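Local coordinates for XAC2610 protein (Xanthomonas axonopodis pv. citri, PDB 4QTQ) that probably acts as an immunity protein that inhibits a peptidoglycan hydrolase linked to a bacterial-killing type IV secretion system, and binds calcium, at residues A[7-21]-A[71-83]. Residues are numbered along the deposited sequence; the frame is centred on the assembly and turned at random.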
ATOM      1  N   MET A   7      -0.153  -2.338 -19.009  1.00112.37           N
ATOM      2  CA  MET A   7       1.275  -2.039 -18.857  1.00106.79           C
ATOM      3  C   MET A   7       1.511  -1.067 -17.696  1.00 97.33           C
ATOM      4  O   MET A   7       0.783  -0.086 -17.561  1.00 96.83           O
ATOM      5  CB  MET A   7       1.842  -1.438 -20.145  1.00110.13           C
ATOM      6  CG  MET A   7       1.889  -2.398 -21.324  1.00114.69           C
ATOM      7  SD  MET A   7       2.233  -1.566 -22.889  1.00120.56           S
ATOM      8  CE  MET A   7       3.608  -0.498 -22.451  1.00117.81           C
ATOM      9  N   PRO A   8       2.528  -1.332 -16.854  1.00 88.13           N
ATOM     10  CA  PRO A   8       2.789  -0.430 -15.741  1.00 81.60           C
ATOM     11  C   PRO A   8       3.510   0.828 -16.209  1.00 77.61           C
ATOM     12  O   PRO A   8       4.381   0.742 -17.075  1.00 77.01           O
ATOM     13  CB  PRO A   8       3.694  -1.257 -14.834  1.00 81.80           C
ATOM     14  CG  PRO A   8       4.455  -2.117 -15.777  1.00 85.29           C
ATOM     15  CD  PRO A   8       3.508  -2.433 -16.904  1.00 88.83           C
ATOM     16  N   SER A   9       3.133   1.980 -15.652  1.00 72.06           N
ATOM     17  CA  SER A   9       3.801   3.249 -15.954  1.00 69.46           C
ATOM     18  C   SER A   9       4.190   3.968 -14.664  1.00 64.92           C
ATOM     19  O   SER A   9       3.557   3.783 -13.625  1.00 62.54           O
ATOM     20  CB  SER A   9       2.916   4.142 -16.836  1.00 70.53           C
ATOM     21  OG  SER A   9       1.731   4.546 -16.178  1.00 69.89           O
ATOM     22  N   THR A  10       5.254   4.767 -14.731  1.00 63.22           N
ATOM     23  CA  THR A  10       5.743   5.512 -13.568  1.00 61.35           C
ATOM     24  C   THR A  10       6.124   6.947 -13.934  1.00 61.28           C
ATOM     25  O   THR A  10       6.182   7.319 -15.107  1.00 62.02           O
ATOM     26  CB  THR A  10       6.976   4.833 -12.923  1.00 61.29           C
ATOM     27  OG1 THR A  10       8.134   5.040 -13.740  1.00 64.53           O
ATOM     28  CG2 THR A  10       6.748   3.342 -12.739  1.00 61.44           C
ATOM     29  N   ALA A  11       6.390   7.747 -12.911  1.00 58.10           N
ATOM     30  CA  ALA A  11       6.845   9.114 -13.109  1.00 58.25           C
ATOM     31  C   ALA A  11       7.407   9.644 -11.811  1.00 55.89           C
ATOM     32  O   ALA A  11       7.008   9.214 -10.723  1.00 54.92           O
ATOM     33  CB  ALA A  11       5.703   9.997 -13.587  1.00 58.97           C
ATOM     34  N   ASN A  12       8.338  10.577 -11.930  1.00 55.66           N
ATOM     35  CA  ASN A  12       8.930  11.226 -10.770  1.00 55.00           C
ATOM     36  C   ASN A  12       8.721  12.728 -10.836  1.00 54.81           C
ATOM     37  O   ASN A  12       8.555  13.288 -11.911  1.00 54.64           O
ATOM     38  CB  ASN A  12      10.419  10.895 -10.682  1.00 56.55           C
ATOM     39  CG  ASN A  12      10.675   9.437 -10.339  1.00 56.19           C
ATOM     40  OD1 ASN A  12       9.915   8.806  -9.605  1.00 53.90           O
ATOM     41  ND2 ASN A  12      11.762   8.899 -10.863  1.00 58.05           N
ATOM     42  N   ALA A  13       8.722  13.363  -9.672  1.00 54.46           N
ATOM     43  CA  ALA A  13       8.472  14.789  -9.560  1.00 56.31           C
ATOM     44  C   ALA A  13       8.946  15.267  -8.202  1.00 57.06           C
ATOM     45  O   ALA A  13       9.089  14.469  -7.296  1.00 55.01           O
ATOM     46  CB  ALA A  13       6.987  15.075  -9.722  1.00 55.58           C
ATOM     47  N   LYS A  14       9.212  16.565  -8.090  1.00 44.80           N
ATOM     48  CA  LYS A  14       9.492  17.204  -6.800  1.00 47.77           C
ATOM     49  C   LYS A  14       8.607  18.432  -6.590  1.00 45.75           C
ATOM     50  O   LYS A  14       8.198  19.104  -7.543  1.00 44.08           O
ATOM     51  CB  LYS A  14      10.973  17.574  -6.647  1.00 52.76           C
ATOM     52  CG  LYS A  14      11.495  18.602  -7.634  1.00 54.99           C
ATOM     53  CD  LYS A  14      13.023  18.625  -7.643  1.00 61.14           C
ATOM     54  CE  LYS A  14      13.596  17.517  -8.521  1.00 65.42           C
ATOM     55  NZ  LYS A  14      15.049  17.279  -8.275  1.00 71.56           N
ATOM     56  N   LEU A  15       8.302  18.704  -5.327  1.00 45.39           N
ATOM     57  CA  LEU A  15       7.496  19.854  -4.965  1.00 45.67           C
ATOM     58  C   LEU A  15       8.202  21.123  -5.430  1.00 47.53           C
ATOM     59  O   LEU A  15       9.341  21.395  -5.030  1.00 49.10           O
ATOM     60  CB  LEU A  15       7.262  19.886  -3.450  1.00 47.77           C
ATOM     61  CG  LEU A  15       6.425  18.717  -2.921  1.00 48.84           C
ATOM     62  CD1 LEU A  15       6.625  18.544  -1.426  1.00 52.48           C
ATOM     63  CD2 LEU A  15       4.954  18.914  -3.264  1.00 47.57           C
ATOM     64  N   ASN A  16       7.542  21.873  -6.310  1.00 46.62           N
ATOM     65  CA  ASN A  16       8.066  23.155  -6.770  1.00 47.99           C
ATOM     66  C   ASN A  16       8.013  24.221  -5.671  1.00 50.94           C
ATOM     67  O   ASN A  16       7.628  23.942  -4.528  1.00 51.49           O
ATOM     68  CB  ASN A  16       7.316  23.615  -8.038  1.00 47.74           C
ATOM     69  CG  ASN A  16       5.909  24.132  -7.759  1.00 46.63           C
ATOM     70  OD1 ASN A  16       5.437  24.165  -6.620  1.00 44.84           O
ATOM     71  ND2 ASN A  16       5.232  24.546  -8.814  1.00 48.47           N
ATOM     72  N   GLU A  17       8.397  25.439  -6.029  1.00 55.11           N
ATOM     73  CA  GLU A  17       8.424  26.572  -5.094  1.00 58.50           C
ATOM     74  C   GLU A  17       7.088  26.889  -4.377  1.00 58.48           C
ATOM     75  O   GLU A  17       7.106  27.439  -3.283  1.00 60.15           O
ATOM     76  CB  GLU A  17       9.000  27.828  -5.781  1.00 61.64           C
ATOM     77  CG  GLU A  17       8.328  28.239  -7.093  0.80 65.21           C
ATOM     78  CD  GLU A  17       8.700  27.369  -8.293  0.80 65.84           C
ATOM     79  OE1 GLU A  17       9.676  26.592  -8.194  0.80 64.63           O
ATOM     80  OE2 GLU A  17       8.006  27.449  -9.337  0.80 67.31           O
ATOM     81  N   GLN A  18       5.947  26.531  -4.970  1.00 59.92           N
ATOM     82  CA  GLN A  18       4.635  26.661  -4.293  1.00 61.63           C
ATOM     83  C   GLN A  18       4.200  25.408  -3.506  1.00 59.74           C
ATOM     84  O   GLN A  18       3.051  25.324  -3.057  1.00 61.46           O
ATOM     85  CB  GLN A  18       3.529  27.009  -5.305  1.00 65.68           C
ATOM     86  CG  GLN A  18       3.518  28.458  -5.759  1.00 71.21           C
ATOM     87  CD  GLN A  18       4.609  28.759  -6.765  1.00 74.10           C
ATOM     88  OE1 GLN A  18       4.860  27.962  -7.673  1.00 74.79           O
ATOM     89  NE2 GLN A  18       5.261  29.911  -6.616  1.00 78.04           N
ATOM     90  N   GLY A  19       5.099  24.443  -3.332  1.00 56.21           N
ATOM     91  CA  GLY A  19       4.741  23.181  -2.683  1.00 54.56           C
ATOM     92  C   GLY A  19       3.747  22.381  -3.512  1.00 52.70           C
ATOM     93  O   GLY A  19       2.774  21.850  -2.981  1.00 52.03           O
ATOM     94  N   GLU A  20       4.012  22.280  -4.815  1.00 49.76           N
ATOM     95  CA  GLU A  20       3.086  21.656  -5.747  1.00 49.66           C
ATOM     96  C   GLU A  20       3.763  20.703  -6.718  1.00 46.62           C
ATOM     97  O   GLU A  20       4.871  20.964  -7.190  1.00 45.91           O
ATOM     98  CB  GLU A  20       2.305  22.737  -6.508  1.00 53.56           C
ATOM     99  CG  GLU A  20       0.890  22.919  -5.982  1.00 60.58           C
ATOM    100  CD  GLU A  20       0.376  24.348  -6.061  1.00 67.66           C
ATOM    101  OE1 GLU A  20       0.846  25.125  -6.929  1.00 70.04           O
ATOM    102  OE2 GLU A  20      -0.513  24.687  -5.244  1.00 73.34           O
ATOM    103  N   ILE A  21       3.080  19.591  -6.987  1.00 44.93           N
ATOM    104  CA  ILE A  21       3.423  18.655  -8.056  1.00 43.17           C
ATOM    105  C   ILE A  21       2.171  18.467  -8.894  1.00 44.55           C
ATOM    106  O   ILE A  21       1.059  18.537  -8.374  1.00 42.53           O
ATOM    107  CB  ILE A  21       3.823  17.268  -7.503  1.00 45.23           C
ATOM    108  CG1 ILE A  21       5.177  17.328  -6.813  1.00 46.13           C
ATOM    109  CG2 ILE A  21       3.851  16.211  -8.614  1.00 45.95           C
ATOM    110  CD1 ILE A  21       5.432  16.169  -5.878  1.00 48.38           C
ATOM    111  N   TYR A  71       4.916  11.023   2.451  1.00 34.95           N
ATOM    112  CA  TYR A  71       6.333  10.915   2.137  1.00 35.25           C
ATOM    113  C   TYR A  71       6.472  10.980   0.636  1.00 35.54           C
ATOM    114  O   TYR A  71       6.073  10.048  -0.060  1.00 35.26           O
ATOM    115  CB  TYR A  71       6.913   9.605   2.662  1.00 34.45           C
ATOM    116  CG  TYR A  71       7.048   9.577   4.163  1.00 34.63           C
ATOM    117  CD1 TYR A  71       5.965   9.248   4.970  1.00 34.77           C
ATOM    118  CD2 TYR A  71       8.257   9.873   4.776  1.00 36.17           C
ATOM    119  CE1 TYR A  71       6.077   9.242   6.347  1.00 36.14           C
ATOM    120  CE2 TYR A  71       8.384   9.856   6.156  1.00 36.50           C
ATOM    121  CZ  TYR A  71       7.295   9.547   6.935  1.00 36.92           C
ATOM    122  OH  TYR A  71       7.420   9.530   8.310  1.00 39.81           O
ATOM    123  N   VAL A  72       7.037  12.090   0.168  1.00 36.66           N
ATOM    124  CA  VAL A  72       7.235  12.379  -1.257  1.00 37.31           C
ATOM    125  C   VAL A  72       8.669  12.040  -1.676  1.00 37.26           C
ATOM    126  O   VAL A  72       9.620  12.763  -1.354  1.00 36.71           O
ATOM    127  CB  VAL A  72       6.955  13.873  -1.556  1.00 38.05           C
ATOM    128  CG1 VAL A  72       7.151  14.186  -3.037  1.00 38.50           C
ATOM    129  CG2 VAL A  72       5.547  14.246  -1.117  1.00 38.41           C
ATOM    130  N   ASP A  73       8.818  10.931  -2.384  1.00 37.12           N
ATOM    131  CA  ASP A  73      10.116  10.499  -2.871  1.00 37.72           C
ATOM    132  C   ASP A  73      10.246  10.995  -4.300  1.00 38.43           C
ATOM    133  O   ASP A  73       9.596  10.476  -5.223  1.00 37.98           O
ATOM    134  CB  ASP A  73      10.223   8.975  -2.790  1.00 38.21           C
ATOM    135  CG  ASP A  73      11.588   8.449  -3.209  1.00 40.33           C
ATOM    136  OD1 ASP A  73      12.415   9.211  -3.776  1.00 41.11           O
ATOM    137  OD2 ASP A  73      11.822   7.244  -2.982  1.00 40.78           O
ATOM    138  N   SER A  74      11.085  12.012  -4.483  1.00 38.62           N
ATOM    139  CA  SER A  74      11.294  12.596  -5.799  1.00 40.29           C
ATOM    140  C   SER A  74      12.044  11.663  -6.761  1.00 41.02           C
ATOM    141  O   SER A  74      12.092  11.940  -7.951  1.00 41.97           O
ATOM    142  CB  SER A  74      12.024  13.942  -5.695  1.00 40.65           C
ATOM    143  OG  SER A  74      13.382  13.735  -5.349  1.00 42.46           O
ATOM    144  N   ASN A  75      12.603  10.567  -6.247  1.00 41.68           N
ATOM    145  CA  ASN A  75      13.259   9.543  -7.070  1.00 44.11           C
ATOM    146  C   ASN A  75      12.386   8.294  -7.336  1.00 44.77           C
ATOM    147  O   ASN A  75      12.809   7.385  -8.063  1.00 45.00           O
ATOM    148  CB  ASN A  75      14.598   9.156  -6.416  1.00 45.32           C
ATOM    149  CG  ASN A  75      15.542  10.346  -6.287  1.00 46.62           C
ATOM    150  OD1 ASN A  75      16.105  10.611  -5.227  1.00 48.36           O
ATOM    151  ND2 ASN A  75      15.697  11.081  -7.366  1.00 47.00           N
ATOM    152  N   SER A  76      11.177   8.258  -6.754  1.00 42.42           N
ATOM    153  CA  SER A  76      10.215   7.169  -6.976  1.00 42.11           C
ATOM    154  C   SER A  76       8.784   7.614  -6.588  1.00 40.95           C
ATOM    155  O   SER A  76       8.185   7.129  -5.623  1.00 39.47           O
ATOM    156  CB  SER A  76      10.636   5.924  -6.195  1.00 43.19           C
ATOM    157  OG  SER A  76       9.975   4.770  -6.682  1.00 44.32           O
ATOM    158  N   THR A  77       8.228   8.528  -7.365  1.00 39.44           N
ATOM    159  CA  THR A  77       7.068   9.270  -6.909  1.00 38.61           C
ATOM    160  C   THR A  77       5.742   8.562  -7.205  1.00 38.69           C
ATOM    161  O   THR A  77       4.973   8.280  -6.280  1.00 38.05           O
ATOM    162  CB  THR A  77       7.071  10.695  -7.490  1.00 37.71           C
ATOM    163  OG1 THR A  77       8.401  11.233  -7.424  1.00 36.91           O
ATOM    164  CG2 THR A  77       6.111  11.593  -6.709  1.00 36.21           C
ATOM    165  N   PHE A  78       5.497   8.250  -8.477  1.00 39.00           N
ATOM    166  CA  PHE A  78       4.215   7.679  -8.906  1.00 39.16           C
ATOM    167  C   PHE A  78       4.381   6.354  -9.612  1.00 40.89           C
ATOM    168  O   PHE A  78       5.294   6.174 -10.431  1.00 40.21           O
ATOM    169  CB  PHE A  78       3.491   8.604  -9.879  1.00 39.53           C
ATOM    170  CG  PHE A  78       3.248   9.980  -9.354  1.00 39.24           C
ATOM    171  CD1 PHE A  78       2.204  10.226  -8.477  1.00 38.24           C
ATOM    172  CD2 PHE A  78       4.034  11.045  -9.769  1.00 39.97           C
ATOM    173  CE1 PHE A  78       1.967  11.506  -7.996  1.00 38.26           C
ATOM    174  CE2 PHE A  78       3.790  12.326  -9.308  1.00 39.84           C
ATOM    175  CZ  PHE A  78       2.757  12.556  -8.419  1.00 39.63           C
ATOM    176  N   TYR A  79       3.465   5.440  -9.316  1.00 41.30           N
ATOM    177  CA  TYR A  79       3.375   4.172 -10.021  1.00 42.58           C
ATOM    178  C   TYR A  79       1.914   3.873 -10.364  1.00 42.56           C
ATOM    179  O   TYR A  79       1.006   4.069  -9.549  1.00 42.77           O
ATOM    180  CB  TYR A  79       4.006   3.057  -9.188  1.00 42.70           C
ATOM    181  CG  TYR A  79       3.792   1.655  -9.726  1.00 44.55           C
ATOM    182  CD1 TYR A  79       4.648   1.099 -10.689  1.00 45.62           C
ATOM    183  CD2 TYR A  79       2.727   0.881  -9.264  1.00 44.11           C
ATOM    184  CE1 TYR A  79       4.441  -0.186 -11.166  1.00 47.18           C
ATOM    185  CE2 TYR A  79       2.515  -0.399  -9.732  1.00 44.65           C
ATOM    186  CZ  TYR A  79       3.365  -0.934 -10.672  1.00 46.38           C
ATOM    187  OH  TYR A  79       3.104  -2.212 -11.103  1.00 47.28           O
ATOM    188  N   HIS A  80       1.697   3.417 -11.586  1.00 43.49           N
ATOM    189  CA  HIS A  80       0.386   3.008 -12.054  1.00 44.41           C
ATOM    190  C   HIS A  80       0.552   1.619 -12.647  1.00 44.96           C
ATOM    191  O   HIS A  80       1.278   1.429 -13.617  1.00 46.28           O
ATOM    192  CB  HIS A  80      -0.131   4.024 -13.079  1.00 48.20           C
ATOM    193  CG  HIS A  80      -1.522   3.756 -13.575  1.00 49.88           C
ATOM    194  ND1 HIS A  80      -2.040   4.385 -14.689  1.00 53.35           N
ATOM    195  CD2 HIS A  80      -2.494   2.926 -13.130  1.00 50.00           C
ATOM    196  CE1 HIS A  80      -3.273   3.962 -14.900  1.00 52.13           C
ATOM    197  NE2 HIS A  80      -3.572   3.072 -13.971  1.00 49.93           N
ATOM    198  N   GLY A  81      -0.078   0.637 -12.019  1.00 44.87           N
ATOM    199  CA  GLY A  81       0.043  -0.741 -12.457  1.00 46.30           C
ATOM    200  C   GLY A  81      -0.388  -1.714 -11.388  1.00 45.60           C
ATOM    201  O   GLY A  81      -0.834  -1.299 -10.306  1.00 44.65           O
ATOM    202  N   PRO A  82      -0.253  -3.019 -11.670  1.00 46.31           N
ATOM    203  CA  PRO A  82      -0.679  -4.018 -10.702  1.00 47.04           C
ATOM    204  C   PRO A  82       0.332  -4.204  -9.559  1.00 48.26           C
ATOM    205  O   PRO A  82       1.517  -3.836  -9.693  1.00 48.22           O
ATOM    206  CB  PRO A  82      -0.806  -5.296 -11.547  1.00 49.57           C
ATOM    207  CG  PRO A  82      -0.011  -5.056 -12.801  1.00 49.70           C
ATOM    208  CD  PRO A  82       0.459  -3.629 -12.810  1.00 49.70           C
ATOM    209  N   LEU A  83      -0.149  -4.749  -8.440  1.00 46.51           N
ATOM    210  CA  LEU A  83       0.719  -5.140  -7.331  1.00 48.98           C
ATOM    211  C   LEU A  83       1.091  -6.628  -7.452  1.00 53.22           C
ATOM    212  O   LEU A  83       0.666  -7.469  -6.649  1.00 50.62           O
ATOM    213  CB  LEU A  83       0.042  -4.840  -5.988  1.00 47.67           C
ATOM    214  CG  LEU A  83      -0.356  -3.375  -5.733  1.00 45.42           C
ATOM    215  CD1 LEU A  83      -1.106  -3.239  -4.411  1.00 43.80           C
ATOM    216  CD2 LEU A  83       0.850  -2.439  -5.781  1.00 44.57           C
TER
HETATM  217  O   HOH W   1      15.549  14.052  -7.082  1.00 50.19           O
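An antiparallel beta pairing at the margin of a mixed six-stranded sheet joins the outermost strand 9-11 to strand 78-80. Ser9 and His80 form a hydrogen-bonded pair, with His80 N to Ser9 O at 2.8 Å; Ala11 and Phe78 form the next, and Thr10 sets CG2 at the edge of the Tyr79 ring. Beyond Ala11, where the bridges stop, side chains take over the bonding. With CG beside its own backbone N (chi1 -69°), Asn12 brings OD1 to within 2.8 Å of Thr77 N, the donor tilted 17° from the plane of the Asn12 side-chain amide. Thr77 OG1 then accepts from Ala13 N at 3.1 Å while donating to Asp73 O, at the start of the type I turn 73-76; this hydroxyl thus ties the edge segment to the turn. Phe78 turns to the four-stranded sheet holding Ile21 and Val30, consistent with a beta-sandwich; Ile21 CG2 lies at the edge of the phenyl ring, in its plane, 3.8 Å from Phe78 CZ. His80 NE2 bonds to Glu105, and the His80 side chain lies about 11 Å from the bound calcium ion. At the far end, Pro8 CB rests 3.9 Å from Tyr79 CE1, and Tyr79 OH donates to a lone pair of Pro82 O at 2.7 Å.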